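Local coordinates for benzoate transport porin BenP (Acinetobacter baumannii AB307-0294, PDB 5DL8), which forms an outer-membrane beta-barrel of the OprD family that probably acts as a porin, with benzoate as a likely substrate, at residues D124-D136 with L149-L161. Residues are numbered along the deposited sequence; the frame is centred on the assembly and turned at random.
Sequences DKTLLSVGELWLD and LTSYWGTNLKSQL
Within 124-136 and 149-161, residues 126-133 and 152-159 pair antiparallel, from Thr126 opposite Ser159 to Leu133 opposite Tyr152. Strands 126-130 and 155-160 run at 170° to each other, 4.7 Å apart at closest approach. Both segments turn a corner at the same paired step, Gly131 with Gly154. Two backbone hydrogen bonds join this pair, Gly131 N to Gly154 O and Gly154 N to Gly131 O, each 2.9 Å. Gly131 has backbone angles suited to glycine, and its CA lies over the face of the six-membered ring of Trp153, 3.7 Å from the centroid, a CH-pi contact. Beyond the bend, Ser151 OG donates to Glu132 OE2 (2.7 Å) on the anti side of the carboxylate. Ser151 CB also sits over one face of the Trp134 ring. With chi1 at 69°, Ser151 OG lies between its backbone N and carbonyl carbon and is turned to the carboxylate. Leu135 CD1 packs on Tyr152 CG at 3.7 Å. At the other end Thr126 OG1 and Ser159 OG share a hydrogen bond (3.1 Å). The hairpin is part of the barrel wall: strand 107-123 pairs with 126-130, and strand 165-176 with 151-153 and 155-160. Glu132 OE1 is hydrogen-bonded to Ser81 OG of strand 72-87.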
ATOM      1  N   ASP A 124     -18.562 -18.631 -13.598  1.00 46.51           N
ATOM      2  CA  ASP A 124     -17.600 -19.677 -13.300  1.00 46.45           C
ATOM      3  C   ASP A 124     -16.425 -19.124 -12.378  1.00 45.17           C
ATOM      4  O   ASP A 124     -16.639 -18.894 -11.193  1.00 43.78           O
ATOM      5  CB  ASP A 124     -17.081 -20.297 -14.624  1.00 46.98           C
ATOM      6  CG  ASP A 124     -16.337 -21.638 -14.422  1.00 48.33           C
ATOM      7  OD1 ASP A 124     -16.521 -22.253 -13.335  1.00 49.93           O
ATOM      8  OD2 ASP A 124     -15.602 -22.069 -15.347  1.00 48.15           O
ATOM      9  N   LYS A 125     -15.206 -18.957 -12.902  1.00 45.11           N
ATOM     10  CA  LYS A 125     -14.086 -18.412 -12.119  1.00 44.65           C
ATOM     11  C   LYS A 125     -13.660 -17.010 -12.530  1.00 42.29           C
ATOM     12  O   LYS A 125     -12.515 -16.612 -12.323  1.00 43.11           O
ATOM     13  CB  LYS A 125     -12.933 -19.412 -12.129  1.00 46.07           C
ATOM     14  CG  LYS A 125     -13.288 -20.657 -11.311  1.00 49.09           C
ATOM     15  CD  LYS A 125     -12.195 -21.726 -11.342  1.00 50.44           C
ATOM     16  CE  LYS A 125     -12.563 -22.814 -10.353  1.00 52.32           C
ATOM     17  NZ  LYS A 125     -12.099 -24.126 -10.858  1.00 53.32           N
ATOM     18  N   THR A 126     -14.627 -16.241 -13.027  1.00 41.91           N
ATOM     19  CA  THR A 126     -14.421 -14.887 -13.515  1.00 40.47           C
ATOM     20  C   THR A 126     -15.377 -13.871 -12.842  1.00 41.01           C
ATOM     21  O   THR A 126     -16.538 -14.166 -12.509  1.00 43.48           O
ATOM     22  CB  THR A 126     -14.581 -14.879 -15.030  1.00 40.92           C
ATOM     23  OG1 THR A 126     -13.757 -15.940 -15.543  1.00 42.17           O
ATOM     24  CG2 THR A 126     -14.183 -13.514 -15.680  1.00 39.83           C
ATOM     25  N   LEU A 127     -14.872 -12.672 -12.628  1.00 38.80           N
ATOM     26  CA  LEU A 127     -15.626 -11.676 -12.023  1.00 37.62           C
ATOM     27  C   LEU A 127     -15.283 -10.388 -12.660  1.00 36.09           C
ATOM     28  O   LEU A 127     -14.088 -10.035 -12.751  1.00 37.68           O
ATOM     29  CB  LEU A 127     -15.280 -11.686 -10.577  1.00 37.54           C
ATOM     30  CG  LEU A 127     -16.147 -10.672  -9.811  1.00 38.37           C
ATOM     31  CD1 LEU A 127     -17.570 -11.185  -9.680  1.00 39.46           C
ATOM     32  CD2 LEU A 127     -15.520 -10.330  -8.449  1.00 37.23           C
ATOM     33  N   LEU A 128     -16.303  -9.698 -13.154  1.00 35.78           N
ATOM     34  CA  LEU A 128     -16.176  -8.358 -13.769  1.00 34.90           C
ATOM     35  C   LEU A 128     -16.668  -7.358 -12.681  1.00 34.59           C
ATOM     36  O   LEU A 128     -17.767  -7.555 -12.106  1.00 34.60           O
ATOM     37  CB  LEU A 128     -17.047  -8.228 -15.040  1.00 36.30           C
ATOM     38  CG  LEU A 128     -17.286  -6.812 -15.635  1.00 36.48           C
ATOM     39  CD1 LEU A 128     -15.979  -6.314 -16.286  1.00 36.11           C
ATOM     40  CD2 LEU A 128     -18.514  -6.742 -16.565  1.00 37.78           C
ATOM     41  N   SER A 129     -15.880  -6.309 -12.414  1.00 32.77           N
ATOM     42  CA  SER A 129     -16.289  -5.282 -11.424  1.00 33.63           C
ATOM     43  C   SER A 129     -16.255  -3.859 -12.038  1.00 33.61           C
ATOM     44  O   SER A 129     -15.299  -3.513 -12.737  1.00 32.58           O
ATOM     45  CB  SER A 129     -15.412  -5.376 -10.154  1.00 31.93           C
ATOM     46  OG  SER A 129     -15.557  -6.676  -9.613  1.00 32.14           O
ATOM     47  N   VAL A 130     -17.306  -3.071 -11.809  1.00 33.30           N
ATOM     48  CA  VAL A 130     -17.350  -1.735 -12.290  1.00 33.73           C
ATOM     49  C   VAL A 130     -17.772  -0.807 -11.127  1.00 33.70           C
ATOM     50  O   VAL A 130     -18.832  -1.015 -10.503  1.00 32.80           O
ATOM     51  CB  VAL A 130     -18.412  -1.584 -13.400  1.00 37.84           C
ATOM     52  CG1 VAL A 130     -18.472  -0.142 -13.931  1.00 38.76           C
ATOM     53  CG2 VAL A 130     -18.271  -2.628 -14.520  1.00 38.01           C
ATOM     54  N   GLY A 131     -16.929   0.213 -10.890  1.00 32.63           N
ATOM     55  CA  GLY A 131     -17.112   1.281  -9.881  1.00 31.89           C
ATOM     56  C   GLY A 131     -15.866   1.375  -8.984  1.00 30.59           C
ATOM     57  O   GLY A 131     -14.738   1.547  -9.416  1.00 29.17           O
ATOM     58  N   GLU A 132     -16.082   1.273  -7.684  1.00 31.23           N
ATOM     59  CA  GLU A 132     -14.993   1.394  -6.706  1.00 30.75           C
ATOM     60  C   GLU A 132     -14.238   0.045  -6.699  1.00 30.10           C
ATOM     61  O   GLU A 132     -14.821  -0.998  -6.536  1.00 29.36           O
ATOM     62  CB  GLU A 132     -15.553   1.805  -5.299  1.00 30.88           C
ATOM     63  CG  GLU A 132     -14.515   1.900  -4.214  1.00 30.42           C
ATOM     64  CD  GLU A 132     -15.015   2.404  -2.878  1.00 30.75           C
ATOM     65  OE1 GLU A 132     -16.008   1.841  -2.334  1.00 32.44           O
ATOM     66  OE2 GLU A 132     -14.364   3.341  -2.352  1.00 30.95           O
ATOM     67  N   LEU A 133     -12.924   0.131  -6.755  1.00 29.67           N
ATOM     68  CA  LEU A 133     -12.086  -1.004  -6.696  1.00 29.27           C
ATOM     69  C   LEU A 133     -11.062  -0.844  -5.536  1.00 27.80           C
ATOM     70  O   LEU A 133     -10.402   0.191  -5.396  1.00 24.78           O
ATOM     71  CB  LEU A 133     -11.290  -1.044  -8.025  1.00 30.07           C
ATOM     72  CG  LEU A 133     -12.034  -0.919  -9.355  1.00 32.21           C
ATOM     73  CD1 LEU A 133     -11.089  -0.977 -10.560  1.00 31.41           C
ATOM     74  CD2 LEU A 133     -13.135  -2.011  -9.426  1.00 34.26           C
ATOM     75  N   TRP A 134     -10.952  -1.910  -4.753  1.00 27.88           N
ATOM     76  CA  TRP A 134      -9.947  -2.086  -3.788  1.00 28.65           C
ATOM     77  C   TRP A 134      -8.822  -2.934  -4.452  1.00 30.04           C
ATOM     78  O   TRP A 134      -8.837  -4.107  -4.391  1.00 32.49           O
ATOM     79  CB  TRP A 134     -10.493  -2.853  -2.512  1.00 28.81           C
ATOM     80  CG  TRP A 134     -11.618  -2.106  -1.979  1.00 30.50           C
ATOM     81  CD1 TRP A 134     -12.903  -2.281  -2.321  1.00 31.32           C
ATOM     82  CD2 TRP A 134     -11.545  -0.882  -1.160  1.00 28.31           C
ATOM     83  NE1 TRP A 134     -13.675  -1.250  -1.689  1.00 32.63           N
ATOM     84  CE2 TRP A 134     -12.859  -0.408  -0.990  1.00 29.94           C
ATOM     85  CE3 TRP A 134     -10.506  -0.230  -0.488  1.00 28.03           C
ATOM     86  CZ2 TRP A 134     -13.196   0.725  -0.164  1.00 30.18           C
ATOM     87  CZ3 TRP A 134     -10.824   0.981   0.299  1.00 28.59           C
ATOM     88  CH2 TRP A 134     -12.174   1.440   0.408  1.00 28.91           C
ATOM     89  N   LEU A 135      -7.801  -2.308  -4.948  1.00 30.38           N
ATOM     90  CA  LEU A 135      -6.723  -2.981  -5.688  1.00 31.01           C
ATOM     91  C   LEU A 135      -5.611  -3.335  -4.702  1.00 30.45           C
ATOM     92  O   LEU A 135      -5.291  -2.534  -3.773  1.00 26.69           O
ATOM     93  CB  LEU A 135      -6.185  -2.015  -6.748  1.00 30.12           C
ATOM     94  CG  LEU A 135      -7.268  -1.708  -7.777  1.00 31.76           C
ATOM     95  CD1 LEU A 135      -6.865  -0.645  -8.729  1.00 30.56           C
ATOM     96  CD2 LEU A 135      -7.819  -2.975  -8.501  1.00 34.40           C
ATOM     97  N   ASP A 136      -4.988  -4.459  -4.988  1.00 30.17           N
ATOM     98  CA  ASP A 136      -3.857  -4.935  -4.272  1.00 34.17           C
ATOM     99  C   ASP A 136      -2.783  -5.346  -5.321  1.00 34.65           C
ATOM    100  O   ASP A 136      -2.538  -6.521  -5.506  1.00 34.00           O
ATOM    101  CB  ASP A 136      -4.212  -6.171  -3.389  1.00 37.72           C
ATOM    102  CG  ASP A 136      -3.019  -6.640  -2.536  1.00 41.59           C
ATOM    103  OD1 ASP A 136      -1.960  -5.944  -2.439  1.00 42.42           O
ATOM    104  OD2 ASP A 136      -3.132  -7.724  -1.946  1.00 51.17           O
ATOM    105  N   LEU A 149      -8.748   5.087   4.040  1.00 24.37           N
ATOM    106  CA  LEU A 149      -8.059   4.153   3.095  1.00 25.67           C
ATOM    107  C   LEU A 149      -8.285   4.569   1.613  1.00 24.83           C
ATOM    108  O   LEU A 149      -9.375   5.023   1.156  1.00 24.67           O
ATOM    109  CB  LEU A 149      -8.661   2.796   3.239  1.00 29.20           C
ATOM    110  CG  LEU A 149      -8.233   1.810   4.332  1.00 33.02           C
ATOM    111  CD1 LEU A 149      -7.877   2.432   5.629  1.00 32.99           C
ATOM    112  CD2 LEU A 149      -9.216   0.665   4.537  1.00 33.55           C
ATOM    113  N   THR A 150      -7.210   4.492   0.864  1.00 23.96           N
ATOM    114  CA  THR A 150      -7.203   4.721  -0.602  1.00 23.03           C
ATOM    115  C   THR A 150      -8.070   3.660  -1.290  1.00 22.76           C
ATOM    116  O   THR A 150      -8.057   2.485  -0.928  1.00 23.70           O
ATOM    117  CB  THR A 150      -5.738   4.691  -1.098  1.00 23.04           C
ATOM    118  OG1 THR A 150      -5.023   5.613  -0.280  1.00 22.85           O
ATOM    119  CG2 THR A 150      -5.513   5.061  -2.634  1.00 22.21           C
ATOM    120  N   SER A 151      -8.900   4.088  -2.212  1.00 23.08           N
ATOM    121  CA  SER A 151      -9.536   3.210  -3.182  1.00 23.76           C
ATOM    122  C   SER A 151      -9.482   3.860  -4.566  1.00 24.46           C
ATOM    123  O   SER A 151      -8.939   4.997  -4.703  1.00 24.81           O
ATOM    124  CB  SER A 151     -10.954   2.942  -2.717  1.00 23.96           C
ATOM    125  OG  SER A 151     -11.776   4.109  -2.795  1.00 24.00           O
ATOM    126  N   TYR A 152     -10.077   3.179  -5.578  1.00 26.12           N
ATOM    127  CA  TYR A 152      -9.893   3.483  -7.024  1.00 26.69           C
ATOM    128  C   TYR A 152     -11.239   3.401  -7.778  1.00 27.74           C
ATOM    129  O   TYR A 152     -12.221   2.797  -7.293  1.00 28.98           O
ATOM    130  CB  TYR A 152      -8.890   2.414  -7.590  1.00 26.84           C
ATOM    131  CG  TYR A 152      -7.561   2.502  -6.946  1.00 25.65           C
ATOM    132  CD1 TYR A 152      -6.679   3.456  -7.288  1.00 27.17           C
ATOM    133  CD2 TYR A 152      -7.257   1.721  -5.843  1.00 26.82           C
ATOM    134  CE1 TYR A 152      -5.419   3.578  -6.630  1.00 27.74           C
ATOM    135  CE2 TYR A 152      -6.040   1.836  -5.206  1.00 25.94           C
ATOM    136  CZ  TYR A 152      -5.144   2.761  -5.585  1.00 26.73           C
ATOM    137  OH  TYR A 152      -3.951   2.819  -4.870  1.00 30.33           O
ATOM    138  N   TRP A 153     -11.341   4.021  -8.930  1.00 27.06           N
ATOM    139  CA  TRP A 153     -12.574   3.891  -9.639  1.00 28.72           C
ATOM    140  C   TRP A 153     -12.249   3.431 -11.049  1.00 28.75           C
ATOM    141  O   TRP A 153     -11.402   4.054 -11.719  1.00 27.06           O
ATOM    142  CB  TRP A 153     -13.260   5.233  -9.692  1.00 30.35           C
ATOM    143  CG  TRP A 153     -14.677   5.294 -10.278  1.00 33.44           C
ATOM    144  CD1 TRP A 153     -15.063   5.712 -11.586  1.00 35.42           C
ATOM    145  CD2 TRP A 153     -15.883   5.062  -9.569  1.00 34.85           C
ATOM    146  NE1 TRP A 153     -16.436   5.713 -11.677  1.00 37.22           N
ATOM    147  CE2 TRP A 153     -16.957   5.300 -10.463  1.00 37.65           C
ATOM    148  CE3 TRP A 153     -16.171   4.679  -8.244  1.00 36.42           C
ATOM    149  CZ2 TRP A 153     -18.300   5.144 -10.068  1.00 38.92           C
ATOM    150  CZ3 TRP A 153     -17.508   4.532  -7.865  1.00 37.10           C
ATOM    151  CH2 TRP A 153     -18.543   4.761  -8.780  1.00 38.87           C
ATOM    152  N   GLY A 154     -12.958   2.409 -11.495  1.00 29.19           N
ATOM    153  CA  GLY A 154     -12.736   1.853 -12.864  1.00 30.24           C
ATOM    154  C   GLY A 154     -13.443   0.552 -13.096  1.00 31.03           C
ATOM    155  O   GLY A 154     -14.438   0.262 -12.450  1.00 30.54           O
ATOM    156  N   THR A 155     -12.952  -0.211 -14.081  1.00 33.05           N
ATOM    157  CA  THR A 155     -13.453  -1.526 -14.403  1.00 33.89           C
ATOM    158  C   THR A 155     -12.340  -2.497 -14.382  1.00 33.35           C
ATOM    159  O   THR A 155     -11.272  -2.183 -14.936  1.00 35.45           O
ATOM    160  CB  THR A 155     -13.956  -1.511 -15.813  1.00 36.20           C
ATOM    161  OG1 THR A 155     -14.789  -0.376 -15.946  1.00 38.82           O
ATOM    162  CG2 THR A 155     -14.732  -2.741 -16.122  1.00 36.64           C
ATOM    163  N   ASN A 156     -12.551  -3.660 -13.767  1.00 32.79           N
ATOM    164  CA  ASN A 156     -11.627  -4.782 -13.934  1.00 32.75           C
ATOM    165  C   ASN A 156     -12.246  -6.145 -14.083  1.00 33.56           C
ATOM    166  O   ASN A 156     -13.421  -6.316 -13.821  1.00 34.45           O
ATOM    167  CB  ASN A 156     -10.537  -4.796 -12.856  1.00 31.34           C
ATOM    168  CG  ASN A 156     -11.030  -5.163 -11.421  1.00 31.76           C
ATOM    169  OD1 ASN A 156     -12.139  -5.636 -11.150  1.00 31.22           O
ATOM    170  ND2 ASN A 156     -10.111  -5.051 -10.535  1.00 31.95           N
ATOM    171  N   LEU A 157     -11.425  -7.086 -14.566  1.00 34.07           N
ATOM    172  CA  LEU A 157     -11.824  -8.480 -14.916  1.00 35.87           C
ATOM    173  C   LEU A 157     -10.768  -9.394 -14.327  1.00 36.20           C
ATOM    174  O   LEU A 157      -9.568  -9.158 -14.544  1.00 34.71           O
ATOM    175  CB  LEU A 157     -11.940  -8.705 -16.423  1.00 37.09           C
ATOM    176  CG  LEU A 157     -12.491 -10.054 -16.908  1.00 38.41           C
ATOM    177  CD1 LEU A 157     -13.886 -10.307 -16.350  1.00 39.46           C
ATOM    178  CD2 LEU A 157     -12.498 -10.110 -18.444  1.00 39.73           C
ATOM    179  N   LYS A 158     -11.219 -10.306 -13.465  1.00 37.35           N
ATOM    180  CA  LYS A 158     -10.361 -11.336 -12.786  1.00 38.62           C
ATOM    181  C   LYS A 158     -10.761 -12.725 -13.180  1.00 38.07           C
ATOM    182  O   LYS A 158     -11.933 -13.031 -13.143  1.00 38.22           O
ATOM    183  CB  LYS A 158     -10.598 -11.337 -11.290  1.00 39.31           C
ATOM    184  CG  LYS A 158     -10.401 -10.019 -10.714  1.00 41.80           C
ATOM    185  CD  LYS A 158     -10.572 -10.087  -9.240  1.00 44.40           C
ATOM    186  CE  LYS A 158     -10.436  -8.704  -8.709  1.00 44.92           C
ATOM    187  NZ  LYS A 158     -10.097  -8.858  -7.285  1.00 48.81           N
ATOM    188  N   SER A 159      -9.804 -13.584 -13.438  1.00 38.10           N
ATOM    189  CA  SER A 159     -10.096 -14.970 -13.719  1.00 39.85           C
ATOM    190  C   SER A 159      -9.059 -16.007 -13.223  1.00 39.33           C
ATOM    191  O   SER A 159      -7.862 -15.809 -13.388  1.00 39.09           O
ATOM    192  CB  SER A 159     -10.257 -15.065 -15.223  1.00 41.85           C
ATOM    193  OG  SER A 159     -10.672 -16.370 -15.603  1.00 45.37           O
ATOM    194  N   GLN A 160      -9.502 -17.106 -12.619  1.00 40.27           N
ATOM    195  CA  GLN A 160      -8.639 -18.280 -12.386  1.00 40.99           C
ATOM    196  C   GLN A 160      -8.770 -19.135 -13.616  1.00 43.10           C
ATOM    197  O   GLN A 160      -9.662 -19.994 -13.716  1.00 47.16           O
ATOM    198  CB  GLN A 160      -9.090 -19.054 -11.128  1.00 43.01           C
ATOM    199  CG  GLN A 160      -8.092 -20.052 -10.593  1.00 43.08           C
ATOM    200  CD  GLN A 160      -6.850 -19.366 -10.005  1.00 42.75           C
ATOM    201  OE1 GLN A 160      -6.915 -18.292  -9.445  1.00 43.61           O
ATOM    202  NE2 GLN A 160      -5.716 -19.953 -10.217  1.00 44.06           N
ATOM    203  N   LEU A 161      -7.872 -18.892 -14.564  1.00 42.92           N
ATOM    204  CA  LEU A 161      -7.877 -19.485 -15.855  1.00 43.26           C
ATOM    205  C   LEU A 161      -7.472 -20.939 -15.765  1.00 45.68           C
ATOM    206  O   LEU A 161      -7.708 -21.667 -16.705  1.00 45.45           O
ATOM    207  CB  LEU A 161      -6.873 -18.779 -16.786  1.00 42.67           C
ATOM    208  CG  LEU A 161      -7.107 -17.349 -17.236  1.00 41.84           C
ATOM    209  CD1 LEU A 161      -5.930 -16.719 -17.974  1.00 41.01           C
ATOM    210  CD2 LEU A 161      -8.367 -17.325 -18.086  1.00 43.22           C
TER
HETATM  211  O   HOH W   1     -13.311  -7.775 -10.831  1.00 33.12           O